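Local coordinates for uncharacterized lipoprotein GfcB (Escherichia coli K12, PDB 2IN5) that is of unknown function but, as a group 4 capsule protein B homologue, is probably a membrane-attached lipoprotein linked to capsule polysaccharide production, at residues Met37-Arg40 with Arg46-Val49. Numbering follows the deposited sequence.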
loop_
_atom_site.group_PDB
_atom_site.type_symbol
_atom_site.label_atom_id
_atom_site.label_comp_id
_atom_site.label_asym_id
_atom_site.label_seq_id
_atom_site.Cartn_x
_atom_site.Cartn_y
_atom_site.Cartn_z
HETATM N N MSE A 37 -7.238 2.917 -15.151
HETATM C CA MSE A 37 -7.876 4.216 -15.247
HETATM C C MSE A 37 -7.155 5.194 -16.205
HETATM O O MSE A 37 -5.948 5.079 -16.450
HETATM C CB MSE A 37 -7.907 4.797 -13.830
HETATM C CG MSE A 37 -8.353 6.236 -13.716
HETATM SE SE MSE A 37 -7.197 7.220 -12.497
HETATM C CE MSE A 37 -7.616 6.274 -10.863
ATOM N N TYR A 38 -7.906 6.146 -16.751
ATOM C CA TYR A 38 -7.337 7.175 -17.616
ATOM C C TYR A 38 -7.311 8.428 -16.764
ATOM O O TYR A 38 -8.350 8.881 -16.290
ATOM C CB TYR A 38 -8.203 7.415 -18.859
ATOM C CG TYR A 38 -7.914 6.455 -19.991
ATOM C CD1 TYR A 38 -8.945 5.940 -20.779
ATOM C CD2 TYR A 38 -6.614 6.019 -20.244
ATOM C CE1 TYR A 38 -8.689 5.002 -21.786
ATOM C CE2 TYR A 38 -6.349 5.089 -21.246
ATOM C CZ TYR A 38 -7.390 4.583 -22.009
ATOM O OH TYR A 38 -7.126 3.647 -22.973
ATOM N N LEU A 39 -6.120 8.975 -16.550
ATOM C CA LEU A 39 -5.971 10.177 -15.739
ATOM C C LEU A 39 -5.704 11.398 -16.600
ATOM O O LEU A 39 -4.953 11.335 -17.565
ATOM C CB LEU A 39 -4.815 10.006 -14.747
ATOM C CG LEU A 39 -4.388 11.284 -14.014
ATOM C CD1 LEU A 39 -5.561 11.804 -13.197
ATOM C CD2 LEU A 39 -3.189 11.015 -13.107
ATOM N N ARG A 40 -6.320 12.513 -16.242
ATOM C CA ARG A 40 -6.110 13.751 -16.967
ATOM C C ARG A 40 -5.926 14.872 -15.941
ATOM O O ARG A 40 -6.816 15.141 -15.137
ATOM C CB ARG A 40 -7.308 14.040 -17.874
ATOM C CG ARG A 40 -7.233 15.369 -18.612
ATOM C CD ARG A 40 -7.094 15.177 -20.108
ATOM N NE ARG A 40 -8.193 14.387 -20.653
ATOM C CZ ARG A 40 -8.275 13.999 -21.922
ATOM N NH1 ARG A 40 -7.317 14.331 -22.780
ATOM N NH2 ARG A 40 -9.309 13.274 -22.332
ATOM N N ARG A 46 -4.010 12.659 -21.483
ATOM C CA ARG A 46 -4.466 11.456 -20.814
ATOM C C ARG A 46 -3.340 10.453 -20.601
ATOM O O ARG A 46 -2.578 10.165 -21.523
ATOM C CB ARG A 46 -5.568 10.804 -21.641
ATOM C CG ARG A 46 -5.847 9.378 -21.258
ATOM C CD ARG A 46 -6.263 8.560 -22.466
ATOM N NE ARG A 46 -7.616 8.870 -22.906
ATOM C CZ ARG A 46 -8.274 8.171 -23.826
ATOM N NH1 ARG A 46 -7.696 7.123 -24.402
ATOM N NH2 ARG A 46 -9.515 8.507 -24.157
ATOM N N ILE A 47 -3.231 9.925 -19.386
ATOM C CA ILE A 47 -2.210 8.927 -19.094
ATOM C C ILE A 47 -2.881 7.692 -18.518
ATOM O O ILE A 47 -3.932 7.784 -17.878
ATOM C CB ILE A 47 -1.157 9.424 -18.077
ATOM C CG1 ILE A 47 -1.773 9.520 -16.686
ATOM C CG2 ILE A 47 -0.636 10.798 -18.490
ATOM C CD1 ILE A 47 -0.763 9.717 -15.606
ATOM N N PHE A 48 -2.258 6.542 -18.745
ATOM C CA PHE A 48 -2.766 5.265 -18.273
ATOM C C PHE A 48 -2.217 4.951 -16.884
ATOM O O PHE A 48 -1.008 4.993 -16.665
ATOM C CB PHE A 48 -2.359 4.162 -19.243
ATOM C CG PHE A 48 -3.140 2.898 -19.078
ATOM C CD1 PHE A 48 -4.503 2.876 -19.348
ATOM C CD2 PHE A 48 -2.523 1.734 -18.649
ATOM C CE1 PHE A 48 -5.245 1.710 -19.194
ATOM C CE2 PHE A 48 -3.253 0.560 -18.491
ATOM C CZ PHE A 48 -4.618 0.550 -18.766
ATOM N N VAL A 49 -3.116 4.629 -15.956
ATOM C CA VAL A 49 -2.750 4.312 -14.576
ATOM C C VAL A 49 -3.343 2.944 -14.202
ATOM O O VAL A 49 -4.413 2.580 -14.673
ATOM C CB VAL A 49 -3.286 5.416 -13.625
ATOM C CG1 VAL A 49 -2.973 5.077 -12.192
ATOM C CG2 VAL A 49 -2.674 6.757 -13.990
#
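Arg46 lays its guanidinium flat on the ring of Tyr38, the two planes only 16° apart, in a cation-pi stack with CZ of Arg46 3.9 Å from the centroid of the Tyr38 ring. Bends at chi2 and chi3 fold the arginine chain over that same face, which brings CD of Arg46 over the ring in a CH-pi contact, 3.6 Å from the Tyr38 centroid. Phe48 meets the tyrosine ring obliquely: CE2 of Tyr38 comes in at the edge of the phenylalanine, 3.5 Å from its CD1. With CG anti to the backbone N (chi1 -163°), Phe48 leans toward Tyr38, and Ile29 of helix 26-31 touches both side chains. Without the Tyr38 ring, as with an alanine here, the Arg46 guanidinium would probably lose its aromatic platform and a gap open beside Phe48.

The backbones pair as the antiparallel beta hairpin of strands 36-41 and 47-55, and strand 189-194 continues the pairing beyond 36-41. Met37 with Val49 and Leu39 with Ile47 are hydrogen-bonded pairs, flanking the non-hydrogen-bonded pair Tyr38 with Phe48. The bond from Leu39 N to Ile47 O is nearly straight, 2.8 Å long at 173°, whereas that from Met37 N to Val49 O is more bent, its donor tilted from the carbonyl plane. Near the turn, CA of Arg46 adds a C-H...O contact of 3.3 Å to Leu39 O.

Apolar side chains occupy the other face. Leu39 and Ile47 run side by side, CB of Leu39 lying 3.6 Å from CG1 of Ile47, while CG2 of Val49 approaches the same CB at 4.0 Å. Trp61 of strand 58-62 packs against both Val49 and selenomethionine Met37.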